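Local coordinates for protein transcriptional regulator, LRP/AsnC family (Neisseria meningitidis, PDB 2P5V) that probably binds specific DNA sequences to regulate transcription as an Lrp/AsnC-family regulator, and binds calcium ions, at residues Phe73-Arg79 / Gly135-Ser141; Ala84-Phe88 / Asp109-Gln113; Lys14-Val18 / Leu30-Val34; Asp87-Ser91 / Leu130-Val136. All blocks are in the same frame, centred on the assembly; numbering follows the deposited sequence.

Contact 1. Residues Phe73-Arg79 / Gly135-Ser141; sequences FIRVSIR and GVQDAQS. With CA (calcium ion), chain I.
Val76 lays its CG1 over Val136 CG1 at 3.9 Å and its CG2 near Ala139 CB at 4.3 Å, while Ile74 CG2, one pair further back, meets Ala139 CB at 4.0 Å and Ser141 OG at 3.4 Å. Ile74, Val76, Ala139 and Ser141 sit on one face of an antiparallel strand pair, 73-78 against 136-141, whose axes approach to 4.6 Å at 160°. Arg75, Ser77, Asp138 and Gln140 take the other face. Non-hydrogen-bonded pairs are Ile74-Ser141 (CA-CA 4.3 Å) and Val76-Ala139 (4.4 Å); hydrogen-bonded pairs are Arg75-Gln140 and Ser77-Asp138. In the former, Arg75 N reaches Gln140 O at 2.8 Å and Gln140 N returns to Arg75 O at 2.9 Å. Ser77 N donates to Asp138 O at 2.8 Å, but Ser77 O accepts from both Gln137 N (2.9 Å) and Asp138 N (3.3 Å). This is a classic beta bulge, with Gln137 at helix-like phi/psi of -83/-44, and it shifts the register by one so that Ile78 pairs with Val136, their side chains diverging. Beyond it, Arg79 N binds Gly135 O at 2.7 Å. Asp138, chi1 -138°, turns OD1 back to Ala139 N (2.9 Å) and OD2 to calcium (2.6 Å), which Asp109 and Glu107 of a second subunit also bind. The chemistry thus divides by face: apolar groups pack under the helices of the ferredoxin-like domain, and a carboxylate offers calcium-mediated bridging between subunits.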
loop_
_atom_site.group_PDB
_atom_site.type_symbol
_atom_site.label_atom_id
_atom_site.label_comp_id
_atom_site.label_asym_id
_atom_site.label_seq_id
_atom_site.Cartn_x
_atom_site.Cartn_y
_atom_site.Cartn_z
ATOM N N PHE G 73 2.551 -15.755 10.517
ATOM C CA PHE G 73 1.620 -14.705 10.906
ATOM C C PHE G 73 0.705 -14.446 9.716
ATOM O O PHE G 73 1.161 -14.002 8.666
ATOM C CB PHE G 73 2.380 -13.449 11.290
ATOM C CG PHE G 73 3.054 -13.553 12.620
ATOM C CD1 PHE G 73 2.406 -13.132 13.767
ATOM C CD2 PHE G 73 4.316 -14.111 12.732
ATOM C CE1 PHE G 73 3.021 -13.237 15.006
ATOM C CE2 PHE G 73 4.936 -14.217 13.967
ATOM C CZ PHE G 73 4.291 -13.777 15.100
ATOM N N ILE G 74 -0.577 -14.766 9.862
ATOM C CA ILE G 74 -1.525 -14.670 8.746
ATOM C C ILE G 74 -2.459 -13.485 8.954
ATOM O O ILE G 74 -3.091 -13.351 10.002
ATOM C CB ILE G 74 -2.357 -15.954 8.575
ATOM C CG1 ILE G 74 -1.439 -17.184 8.536
ATOM C CG2 ILE G 74 -3.209 -15.876 7.310
ATOM C CD1 ILE G 74 -2.163 -18.517 8.671
ATOM N N ARG G 75 -2.503 -12.612 7.949
ATOM C CA ARG G 75 -3.372 -11.452 7.949
ATOM C C ARG G 75 -4.624 -11.757 7.127
ATOM O O ARG G 75 -4.551 -11.931 5.903
ATOM C CB ARG G 75 -2.647 -10.260 7.343
ATOM C CG ARG G 75 -1.373 -9.818 8.055
ATOM C CD ARG G 75 -0.868 -8.548 7.380
ATOM N NE ARG G 75 0.455 -8.090 7.792
ATOM C CZ ARG G 75 1.050 -6.983 7.315
ATOM N NH1 ARG G 75 0.433 -6.201 6.428
ATOM N NH2 ARG G 75 2.272 -6.641 7.725
ATOM N N VAL G 76 -5.766 -11.804 7.812
ATOM C CA VAL G 76 -7.041 -12.182 7.203
ATOM C C VAL G 76 -7.991 -10.993 7.088
ATOM O O VAL G 76 -8.163 -10.208 8.036
ATOM C CB VAL G 76 -7.736 -13.337 7.998
ATOM C CG1 VAL G 76 -9.050 -13.762 7.320
ATOM C CG2 VAL G 76 -6.792 -14.529 8.118
ATOM N N SER G 77 -8.587 -10.876 5.905
ATOM C CA SER G 77 -9.604 -9.895 5.621
ATOM C C SER G 77 -10.901 -10.646 5.637
ATOM O O SER G 77 -11.080 -11.642 4.924
ATOM C CB SER G 77 -9.412 -9.241 4.243
ATOM O OG SER G 77 -8.122 -8.679 4.132
ATOM N N ILE G 78 -11.804 -10.152 6.458
ATOM C CA ILE G 78 -13.089 -10.753 6.639
ATOM C C ILE G 78 -14.002 -10.263 5.516
ATOM O O ILE G 78 -13.818 -9.166 4.979
ATOM C CB ILE G 78 -13.633 -10.397 8.055
ATOM C CG1 ILE G 78 -14.538 -11.509 8.588
ATOM C CG2 ILE G 78 -14.309 -9.013 8.066
ATOM C CD1 ILE G 78 -13.801 -12.800 8.841
ATOM N N ARG G 79 -14.965 -11.090 5.137
ATOM C CA ARG G 79 -15.987 -10.660 4.194
ATOM C C ARG G 79 -17.063 -9.889 4.937
ATOM O O ARG G 79 -17.431 -10.248 6.053
ATOM C CB ARG G 79 -16.586 -11.859 3.473
ATOM C CG ARG G 79 -18.016 -11.677 2.971
ATOM C CD ARG G 79 -18.574 -12.962 2.371
ATOM N NE ARG G 79 -18.076 -13.165 1.016
ATOM C CZ ARG G 79 -16.910 -13.719 0.699
ATOM N NH1 ARG G 79 -16.071 -14.166 1.632
ATOM N NH2 ARG G 79 -16.577 -13.829 -0.577
ATOM N N GLY G 135 -16.588 -16.927 5.298
ATOM C CA GLY G 135 -16.324 -15.657 5.968
ATOM C C GLY G 135 -15.055 -14.948 5.534
ATOM O O GLY G 135 -14.904 -13.755 5.809
ATOM N N VAL G 136 -14.157 -15.662 4.849
ATOM C CA VAL G 136 -12.834 -15.135 4.512
ATOM C C VAL G 136 -12.790 -14.569 3.095
ATOM O O VAL G 136 -12.993 -15.288 2.125
ATOM C CB VAL G 136 -11.724 -16.217 4.681
ATOM C CG1 VAL G 136 -10.362 -15.697 4.202
ATOM C CG2 VAL G 136 -11.642 -16.668 6.142
ATOM N N GLN G 137 -12.507 -13.272 2.997
ATOM C CA GLN G 137 -12.376 -12.567 1.725
ATOM C C GLN G 137 -10.982 -12.763 1.151
ATOM O O GLN G 137 -10.830 -12.987 -0.045
ATOM C CB GLN G 137 -12.610 -11.083 1.957
ATOM C CG GLN G 137 -12.574 -10.195 0.737
ATOM C CD GLN G 137 -12.442 -8.731 1.137
ATOM O OE1 GLN G 137 -13.437 -8.071 1.459
ATOM N NE2 GLN G 137 -11.204 -8.222 1.142
ATOM N N ASP G 138 -9.964 -12.642 2.006
ATOM C CA ASP G 138 -8.572 -12.824 1.578
ATOM C C ASP G 138 -7.635 -13.044 2.766
ATOM O O ASP G 138 -7.988 -12.747 3.905
ATOM C CB ASP G 138 -8.090 -11.615 0.761
ATOM C CG ASP G 138 -7.258 -12.025 -0.456
ATOM O OD1 ASP G 138 -6.557 -13.066 -0.402
ATOM O OD2 ASP G 138 -7.313 -11.304 -1.477
ATOM N N ALA G 139 -6.444 -13.564 2.473
ATOM C CA ALA G 139 -5.402 -13.778 3.471
ATOM C C ALA G 139 -4.028 -13.554 2.850
ATOM O O ALA G 139 -3.830 -13.772 1.668
ATOM C CB ALA G 139 -5.496 -15.175 4.063
ATOM N N GLN G 140 -3.089 -13.072 3.650
ATOM C CA GLN G 140 -1.709 -12.934 3.204
ATOM C C GLN G 140 -0.825 -13.128 4.415
ATOM O O GLN G 140 -1.181 -12.698 5.504
ATOM C CB GLN G 140 -1.464 -11.571 2.560
ATOM C CG GLN G 140 -1.740 -10.381 3.458
ATOM C CD GLN G 140 -1.420 -9.078 2.773
ATOM O OE1 GLN G 140 -2.249 -8.514 2.057
ATOM N NE2 GLN G 140 -0.211 -8.597 2.981
ATOM N N SER G 141 0.324 -13.759 4.209
ATOM C CA SER G 141 1.080 -14.332 5.294
ATOM C C SER G 141 2.552 -13.987 5.238
ATOM O O SER G 141 3.138 -13.835 4.153
ATOM C CB SER G 141 0.935 -15.850 5.277
ATOM O OG SER G 141 -0.426 -16.214 5.395
HETATM CA CA CA I . -4.780 -11.267 -2.253
#

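Contact 2. Residues Ala84-Phe88 / Asp109-Gln113; sequences AREDF and DYLLQ. With CA (calcium ion), chain B.
Aromatic and apolar packing forms the interior of this helix-on-sheet contact. Helix 84-88 runs nearly parallel to strand 110-113, at 10° with axes 12.5 Å apart, and long side chains span the gap; even the nearest CA atoms, those of Arg85 and Tyr110, are 9.5 Å apart. Phe88 (chi1 176°, chi2 70°) and Tyr110 (chi1 -65°, chi2 -86°) both point toward the opposite segment. They form an edge-to-face pair, the Phe88 edge toward the Tyr110 face, with centroids 5.2 Å apart, planes at 54° and Phe88 CE2 3.9 Å from Tyr110 CG. Two residues along the strand, Leu112 CD2 touches the rim of the Phe88 ring at CZ, 4.0 Å away.

Polar contacts lie at the Asp109 end. Arg85, extended with chi1 m and chi2 and chi3 t, lays a guanidinium face over Tyr110 CE2 and places NH1 3.0 Å from Tyr110 OH. One water accepts from Arg85 NH2 at 2.9 Å and donates to Asp109 O at 2.5 Å.

Metal binding involves Asp109 OD1, 2.4 Å from calcium; Glu107 O of the same chain and Asp138 OD2 of a neighbouring subunit complete the protein ligands, while Asp109 OD2 accepts from Ile78 N. The arrangement is characteristic of the alpha/beta sandwich of the Lrp/AsnC ligand-binding domain. Its chemistry implies a hydrophobic helix-sheet core bordered by a hydrated, charged edge where an intersubunit calcium site begins.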
loop_
_atom_site.group_PDB
_atom_site.type_symbol
_atom_site.label_atom_id
_atom_site.label_comp_id
_atom_site.label_asym_id
_atom_site.label_seq_id
_atom_site.Cartn_x
_atom_site.Cartn_y
_atom_site.Cartn_z
ATOM N N ALA G 84 -20.279 -13.144 9.261
ATOM C CA ALA G 84 -18.948 -13.532 8.799
ATOM C C ALA G 84 -17.947 -13.557 9.968
ATOM O O ALA G 84 -17.165 -14.506 10.105
ATOM C CB ALA G 84 -18.459 -12.584 7.699
ATOM N N ARG G 85 -17.956 -12.518 10.800
ATOM C CA ARG G 85 -16.991 -12.433 11.912
ATOM C C ARG G 85 -17.201 -13.548 12.939
ATOM O O ARG G 85 -16.255 -14.233 13.341
ATOM C CB ARG G 85 -17.059 -11.060 12.587
ATOM C CG ARG G 85 -16.505 -9.948 11.708
ATOM C CD ARG G 85 -16.418 -8.620 12.425
ATOM N NE ARG G 85 -15.493 -7.740 11.716
ATOM C CZ ARG G 85 -14.249 -7.457 12.098
ATOM N NH1 ARG G 85 -13.741 -7.955 13.224
ATOM N NH2 ARG G 85 -13.511 -6.652 11.344
ATOM N N GLU G 86 -18.454 -13.737 13.323
ATOM C CA GLU G 86 -18.843 -14.775 14.260
ATOM C C GLU G 86 -18.476 -16.173 13.757
ATOM O O GLU G 86 -17.876 -16.955 14.487
ATOM C CB GLU G 86 -20.348 -14.679 14.507
ATOM C CG GLU G 86 -20.850 -15.479 15.688
ATOM C CD GLU G 86 -22.326 -15.253 15.945
ATOM O OE1 GLU G 86 -22.824 -14.134 15.683
ATOM O OE2 GLU G 86 -22.989 -16.199 16.415
ATOM N N ASP G 87 -18.835 -16.476 12.511
ATOM C CA ASP G 87 -18.548 -17.787 11.905
ATOM C C ASP G 87 -17.060 -18.075 11.786
ATOM O O ASP G 87 -16.630 -19.229 11.899
ATOM C CB ASP G 87 -19.171 -17.888 10.508
ATOM C CG ASP G 87 -20.682 -17.946 10.544
ATOM O OD1 ASP G 87 -21.273 -18.222 11.616
ATOM O OD2 ASP G 87 -21.286 -17.707 9.480
ATOM N N PHE G 88 -16.283 -17.029 11.531
ATOM C CA PHE G 88 -14.845 -17.167 11.359
ATOM C C PHE G 88 -14.169 -17.415 12.702
ATOM O O PHE G 88 -13.309 -18.290 12.823
ATOM C CB PHE G 88 -14.253 -15.922 10.681
ATOM C CG PHE G 88 -12.753 -15.960 10.571
ATOM C CD1 PHE G 88 -12.136 -16.854 9.705
ATOM C CD2 PHE G 88 -11.959 -15.131 11.353
ATOM C CE1 PHE G 88 -10.753 -16.914 9.602
ATOM C CE2 PHE G 88 -10.568 -15.184 11.259
ATOM C CZ PHE G 88 -9.969 -16.086 10.377
ATOM N N ASP G 109 -7.854 -7.088 9.417
ATOM C CA ASP G 109 -9.040 -7.367 10.241
ATOM C C ASP G 109 -8.739 -8.352 11.372
ATOM O O ASP G 109 -9.117 -8.122 12.526
ATOM C CB ASP G 109 -10.188 -7.927 9.389
ATOM C CG ASP G 109 -10.568 -7.009 8.251
ATOM O OD1 ASP G 109 -10.099 -5.856 8.248
ATOM O OD2 ASP G 109 -11.315 -7.431 7.348
ATOM N N TYR G 110 -8.109 -9.469 11.014
ATOM C CA TYR G 110 -7.683 -10.482 11.969
ATOM C C TYR G 110 -6.225 -10.860 11.744
ATOM O O TYR G 110 -5.802 -11.084 10.600
ATOM C CB TYR G 110 -8.550 -11.726 11.851
ATOM C CG TYR G 110 -9.989 -11.502 12.224
ATOM C CD1 TYR G 110 -10.401 -11.594 13.546
ATOM C CD2 TYR G 110 -10.939 -11.207 11.256
ATOM C CE1 TYR G 110 -11.713 -11.390 13.900
ATOM C CE2 TYR G 110 -12.252 -11.007 11.597
ATOM C CZ TYR G 110 -12.640 -11.100 12.923
ATOM O OH TYR G 110 -13.957 -10.910 13.260
ATOM N N LEU G 111 -5.454 -10.914 12.827
ATOM C CA LEU G 111 -4.095 -11.451 12.770
ATOM C C LEU G 111 -4.022 -12.804 13.459
ATOM O O LEU G 111 -4.354 -12.922 14.632
ATOM C CB LEU G 111 -3.102 -10.514 13.415
ATOM C CG LEU G 111 -1.651 -10.997 13.249
ATOM C CD1 LEU G 111 -1.191 -11.025 11.743
ATOM C CD2 LEU G 111 -0.734 -10.139 14.103
ATOM N N LEU G 112 -3.563 -13.809 12.714
ATOM C CA LEU G 112 -3.470 -15.179 13.180
ATOM C C LEU G 112 -2.006 -15.588 13.302
ATOM O O LEU G 112 -1.168 -15.183 12.500
ATOM C CB LEU G 112 -4.185 -16.117 12.213
ATOM C CG LEU G 112 -5.719 -16.097 12.194
ATOM C CD1 LEU G 112 -6.266 -14.725 11.853
ATOM C CD2 LEU G 112 -6.226 -17.127 11.199
ATOM N N GLN G 113 -1.701 -16.391 14.312
ATOM C CA GLN G 113 -0.353 -16.922 14.496
ATOM C C GLN G 113 -0.501 -18.446 14.491
ATOM O O GLN G 113 -1.303 -18.997 15.248
ATOM C CB GLN G 113 0.259 -16.386 15.800
ATOM C CG GLN G 113 1.786 -16.541 15.912
ATOM C CD GLN G 113 2.396 -15.881 17.163
ATOM O OE1 GLN G 113 1.836 -14.941 17.743
ATOM N NE2 GLN G 113 3.556 -16.378 17.572
HETATM CA CA CA B . -9.330 -4.163 6.782
HETATM O O HOH W 1 -11.040 -6.521 12.948
#

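Contact 3. Residues Lys14-Val18 / Leu30-Val34; sequences KILQV and LSERV
Side-chain conformation sets how helix 10-21 meets the end of helix 27-33 in this contact. Ile15 (chi1 -74°, chi2 174°) lies sideways to the other segment yet brings CG1 to 3.7 Å from Val34 CG2, and its CG2 to 4.2 Å from Leu30 CD1. Val18, one turn on and with chi1 at 163°, points toward the partner: Val18 CG1 packs on Leu30 CD1 at 3.7 Å, and Val18 CG2 lies 4.4 Å from Val34 CG2 and 4.3 Å from Arg33 CB. Leu30 leaves its backbone sideways, but the tp rotamer (174°, 61°) swings CD1 to both Ile15 and Val18. Val34 is t (-174°), which turns CG2 to Ile15 and CG1 to Lys14. At the exposed border, chi1 t (-178°) sets Lys14 CG 4.0 Å from Val34 CG1, and the p turn at chi2 (67°) helps carry Lys14 CE to 3.6 Å from Arg33 O.

The backbone is helical through 14-18, where Val18 N binds Lys14 O at 2.9 Å. In the second segment Arg33 N bonds to Leu30 O at 3.2 Å, and Val34 has phi/psi -113/7. The closest CA pair is Ile15-Val34, 6.4 Å apart. Leu30 also touches Cys41 and Leu45 of helix 38-50, which places the contact in the three-helix core of a winged helix-turn-helix domain. With only aliphatic carbons matched at its centre, the association of the helices here implies hydrophobic burial, bordered by the aliphatic parts of Lys14 and Arg33.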
loop_
_atom_site.group_PDB
_atom_site.type_symbol
_atom_site.label_atom_id
_atom_site.label_comp_id
_atom_site.label_asym_id
_atom_site.label_seq_id
_atom_site.Cartn_x
_atom_site.Cartn_y
_atom_site.Cartn_z
ATOM N N LYS G 14 5.532 -11.097 43.602
ATOM C CA LYS G 14 6.620 -12.079 43.626
ATOM C C LYS G 14 6.145 -13.489 43.268
ATOM O O LYS G 14 6.789 -14.182 42.484
ATOM C CB LYS G 14 7.285 -12.091 45.007
ATOM C CG LYS G 14 8.476 -13.040 45.149
ATOM C CD LYS G 14 9.660 -12.598 44.303
ATOM C CE LYS G 14 10.934 -13.339 44.697
ATOM N NZ LYS G 14 12.162 -12.580 44.333
ATOM N N ILE G 15 5.020 -13.900 43.852
ATOM C CA ILE G 15 4.417 -15.211 43.574
ATOM C C ILE G 15 4.040 -15.378 42.096
ATOM O O ILE G 15 4.246 -16.441 41.508
ATOM C CB ILE G 15 3.152 -15.444 44.442
ATOM C CG1 ILE G 15 3.541 -15.742 45.889
ATOM C CG2 ILE G 15 2.323 -16.589 43.891
ATOM C CD1 ILE G 15 2.352 -15.852 46.834
ATOM N N LEU G 16 3.470 -14.330 41.508
ATOM C CA LEU G 16 3.079 -14.359 40.095
ATOM C C LEU G 16 4.296 -14.398 39.173
ATOM O O LEU G 16 4.300 -15.103 38.166
ATOM C CB LEU G 16 2.187 -13.163 39.754
ATOM C CG LEU G 16 0.826 -13.148 40.455
ATOM C CD1 LEU G 16 0.240 -11.748 40.435
ATOM C CD2 LEU G 16 -0.140 -14.147 39.830
ATOM N N GLN G 17 5.333 -13.648 39.519
ATOM C CA GLN G 17 6.573 -13.680 38.755
ATOM C C GLN G 17 7.199 -15.069 38.793
ATOM O O GLN G 17 7.646 -15.579 37.764
ATOM C CB GLN G 17 7.563 -12.653 39.292
ATOM C CG GLN G 17 7.136 -11.205 39.079
ATOM C CD GLN G 17 8.030 -10.221 39.812
ATOM O OE1 GLN G 17 8.896 -10.612 40.595
ATOM N NE2 GLN G 17 7.823 -8.938 39.561
ATOM N N VAL G 18 7.227 -15.675 39.980
ATOM C CA VAL G 18 7.813 -17.004 40.148
ATOM C C VAL G 18 7.065 -18.037 39.309
ATOM O O VAL G 18 7.680 -18.808 38.571
ATOM C CB VAL G 18 7.809 -17.457 41.632
ATOM C CG1 VAL G 18 8.033 -18.961 41.744
ATOM C CG2 VAL G 18 8.865 -16.699 42.428
ATOM N N LEU G 30 7.281 -23.121 45.966
ATOM C CA LEU G 30 6.798 -21.749 45.758
ATOM C C LEU G 30 6.959 -20.886 47.009
ATOM O O LEU G 30 7.459 -19.760 46.930
ATOM C CB LEU G 30 5.323 -21.773 45.321
ATOM C CG LEU G 30 4.577 -20.440 45.189
ATOM C CD1 LEU G 30 5.226 -19.563 44.138
ATOM C CD2 LEU G 30 3.108 -20.681 44.860
ATOM N N SER G 31 6.535 -21.423 48.152
ATOM C CA SER G 31 6.653 -20.732 49.438
ATOM C C SER G 31 8.108 -20.429 49.799
ATOM O O SER G 31 8.396 -19.384 50.383
ATOM C CB SER G 31 6.001 -21.564 50.549
ATOM O OG SER G 31 6.750 -22.735 50.831
ATOM N N GLU G 32 9.013 -21.340 49.439
ATOM C CA GLU G 32 10.444 -21.193 49.731
ATOM C C GLU G 32 11.100 -20.074 48.906
ATOM O O GLU G 32 12.089 -19.483 49.345
ATOM C CB GLU G 32 11.163 -22.532 49.490
ATOM C CG GLU G 32 12.593 -22.628 50.027
ATOM C CD GLU G 32 12.669 -22.828 51.543
ATOM O OE1 GLU G 32 11.697 -22.492 52.255
ATOM O OE2 GLU G 32 13.714 -23.323 52.024
ATOM N N ARG G 33 10.549 -19.775 47.729
ATOM C CA ARG G 33 11.098 -18.720 46.865
ATOM C C ARG G 33 10.471 -17.352 47.142
ATOM O O ARG G 33 10.951 -16.341 46.635
ATOM C CB ARG G 33 10.929 -19.065 45.378
ATOM C CG ARG G 33 11.045 -20.545 45.045
ATOM C CD ARG G 33 11.857 -20.814 43.781
ATOM N NE ARG G 33 11.826 -22.235 43.428
ATOM C CZ ARG G 33 12.443 -23.211 44.103
ATOM N NH1 ARG G 33 13.167 -22.953 45.193
ATOM N NH2 ARG G 33 12.333 -24.470 43.686
ATOM N N VAL G 34 9.400 -17.328 47.932
ATOM C CA VAL G 34 8.685 -16.089 48.250
ATOM C C VAL G 34 8.812 -15.723 49.737
ATOM O O VAL G 34 8.182 -14.771 50.203
ATOM C CB VAL G 34 7.191 -16.207 47.853
ATOM C CG1 VAL G 34 6.469 -14.876 48.043
ATOM C CG2 VAL G 34 7.066 -16.668 46.402
#

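Contact 4. Residues Asp87-Ser91 / Leu130-Val136; sequences DFAAS and LLSHHGV
Two histidines of the 130-136 loop supply the polar bonds to helix 87-91. His133 NE2 and Ser91 OG share a 2.7 Å hydrogen bond in which either may donate, and His134 NE2 donates to Asp87 OD2 at 3.0 Å, a His-carboxylate bond with an angle of 163°. A weak bond joins His133 NE2 to Asp87 O at 3.4 Å. The other ring nitrogen, His133 ND1, accepts from Gly135 N at 3.0 Å, so the imidazole is held from both its own loop and the helix.

Rotamers fix this reach: His133 has chi1 -165° and chi2 -66°, whereas His134 uses chi1 59° to turn back to Asp87. The loop consists of two type I turns, Leu130-His133 and His133-Val136, with His133 itself extended between them (-68/128). Val136 N closes the second on His133 O at 2.9 Å. The closest CA atoms are those of Phe88 and Gly135, 5.8 Å apart.

Packing centres on Phe88 (chi1 176°). Its edge faces the His133 ring, planes at 83° and centroids 5.9 Å apart, and its CE1 meets Val136 CG2 at 3.6 Å and Leu130 CD1 at 3.9 Å. Lys80 of a second subunit binds His133 O and Val136 O. In this ferredoxin-like Lrp/AsnC ligand-binding domain, the loop thus links helix 119-130 to strand 136-150 while lying against helix 84-94, and Phe88, between helix and sheet, also packs on Val76 and Ile78 of strand 70-78.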
loop_
_atom_site.group_PDB
_atom_site.type_symbol
_atom_site.label_atom_id
_atom_site.label_comp_id
_atom_site.label_asym_id
_atom_site.label_seq_id
_atom_site.Cartn_x
_atom_site.Cartn_y
_atom_site.Cartn_z
ATOM N N ASP G 87 -18.835 -16.476 12.511
ATOM C CA ASP G 87 -18.548 -17.787 11.905
ATOM C C ASP G 87 -17.060 -18.075 11.786
ATOM O O ASP G 87 -16.630 -19.229 11.899
ATOM C CB ASP G 87 -19.171 -17.888 10.508
ATOM C CG ASP G 87 -20.682 -17.946 10.544
ATOM O OD1 ASP G 87 -21.273 -18.222 11.616
ATOM O OD2 ASP G 87 -21.286 -17.707 9.480
ATOM N N PHE G 88 -16.283 -17.029 11.531
ATOM C CA PHE G 88 -14.845 -17.167 11.359
ATOM C C PHE G 88 -14.169 -17.415 12.702
ATOM O O PHE G 88 -13.309 -18.290 12.823
ATOM C CB PHE G 88 -14.253 -15.922 10.681
ATOM C CG PHE G 88 -12.753 -15.960 10.571
ATOM C CD1 PHE G 88 -12.136 -16.854 9.705
ATOM C CD2 PHE G 88 -11.959 -15.131 11.353
ATOM C CE1 PHE G 88 -10.753 -16.914 9.602
ATOM C CE2 PHE G 88 -10.568 -15.184 11.259
ATOM C CZ PHE G 88 -9.969 -16.086 10.377
ATOM N N ALA G 89 -14.558 -16.640 13.712
ATOM C CA ALA G 89 -14.064 -16.855 15.061
ATOM C C ALA G 89 -14.346 -18.296 15.515
ATOM O O ALA G 89 -13.490 -18.938 16.128
ATOM C CB ALA G 89 -14.685 -15.848 16.027
ATOM N N ALA G 90 -15.535 -18.805 15.194
ATOM C CA ALA G 90 -15.931 -20.160 15.583
ATOM C C ALA G 90 -15.027 -21.238 14.973
ATOM O O ALA G 90 -14.633 -22.200 15.650
ATOM C CB ALA G 90 -17.382 -20.411 15.191
ATOM N N SER G 91 -14.719 -21.083 13.688
ATOM C CA SER G 91 -13.853 -22.027 12.975
ATOM C C SER G 91 -12.405 -21.926 13.440
ATOM O O SER G 91 -11.731 -22.935 13.584
ATOM C CB SER G 91 -13.917 -21.770 11.471
ATOM O OG SER G 91 -15.255 -21.820 11.009
ATOM N N LEU G 130 -8.508 -22.261 5.136
ATOM C CA LEU G 130 -8.682 -20.837 5.379
ATOM C C LEU G 130 -9.477 -20.136 4.274
ATOM O O LEU G 130 -10.507 -19.527 4.544
ATOM C CB LEU G 130 -7.323 -20.172 5.524
ATOM C CG LEU G 130 -7.329 -18.703 5.942
ATOM C CD1 LEU G 130 -8.145 -18.504 7.216
ATOM C CD2 LEU G 130 -5.903 -18.256 6.124
ATOM N N LEU G 131 -8.994 -20.238 3.036
ATOM C CA LEU G 131 -9.515 -19.426 1.939
ATOM C C LEU G 131 -10.877 -19.907 1.486
ATOM O O LEU G 131 -11.659 -19.125 0.960
ATOM C CB LEU G 131 -8.538 -19.411 0.761
ATOM C CG LEU G 131 -7.219 -18.688 1.056
ATOM C CD1 LEU G 131 -6.239 -18.817 -0.096
ATOM C CD2 LEU G 131 -7.471 -17.222 1.371
ATOM N N SER G 132 -11.145 -21.193 1.713
ATOM C CA SER G 132 -12.417 -21.820 1.379
ATOM C C SER G 132 -13.552 -21.396 2.319
ATOM O O SER G 132 -14.730 -21.589 2.000
ATOM C CB SER G 132 -12.265 -23.340 1.433
ATOM O OG SER G 132 -11.875 -23.754 2.732
ATOM N N HIS G 133 -13.193 -20.831 3.468
ATOM C CA HIS G 133 -14.158 -20.415 4.474
ATOM C C HIS G 133 -14.981 -19.241 3.945
ATOM O O HIS G 133 -14.430 -18.238 3.486
ATOM C CB HIS G 133 -13.435 -20.027 5.773
ATOM C CG HIS G 133 -14.336 -19.919 6.970
ATOM N ND1 HIS G 133 -15.318 -18.959 7.078
ATOM C CD2 HIS G 133 -14.381 -20.631 8.122
ATOM C CE1 HIS G 133 -15.935 -19.088 8.238
ATOM N NE2 HIS G 133 -15.386 -20.096 8.892
ATOM N N HIS G 134 -16.304 -19.386 4.017
ATOM C CA HIS G 134 -17.261 -18.398 3.479
ATOM C C HIS G 134 -17.107 -17.001 4.077
ATOM O O HIS G 134 -17.471 -16.022 3.452
ATOM C CB HIS G 134 -18.702 -18.879 3.690
ATOM C CG HIS G 134 -19.068 -19.114 5.129
ATOM N ND1 HIS G 134 -18.913 -20.337 5.750
ATOM C CD2 HIS G 134 -19.590 -18.282 6.064
ATOM C CE1 HIS G 134 -19.325 -20.248 7.003
ATOM N NE2 HIS G 134 -19.741 -19.013 7.219
ATOM N N GLY G 135 -16.588 -16.927 5.298
ATOM C CA GLY G 135 -16.324 -15.657 5.968
ATOM C C GLY G 135 -15.055 -14.948 5.534
ATOM O O GLY G 135 -14.904 -13.755 5.809
ATOM N N VAL G 136 -14.157 -15.662 4.849
ATOM C CA VAL G 136 -12.834 -15.135 4.512
ATOM C C VAL G 136 -12.790 -14.569 3.095
ATOM O O VAL G 136 -12.993 -15.288 2.125
ATOM C CB VAL G 136 -11.724 -16.217 4.681
ATOM C CG1 VAL G 136 -10.362 -15.697 4.202
ATOM C CG2 VAL G 136 -11.642 -16.668 6.142
#

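Overall arrangement
Contact 3 closes first along the chain, within the helix-turn-helix domain, and lies 38 to 43 Å, centre to centre, from the other three, on the opposite side of the chain's centre. Contacts 1, 2 and 4 cluster in the ligand-binding domain with centres 7 to 9 Å apart. Contacts 2 and 4 are nested within the loop closed by contact 1 and share Asp87 and Phe88 of helix 84-94; contacts 1 and 4 share Gly135 and Val136. Strand 70-78 neighbours both 110-116 and 136-150 in the antiparallel sheet, and a probable hydrogen bond from Ile74 N to Leu112 O (2.7 Å) joins contacts 1 and 2. The probable DNA-binding module is therefore spatially separate from the calcium-bearing assembly domain.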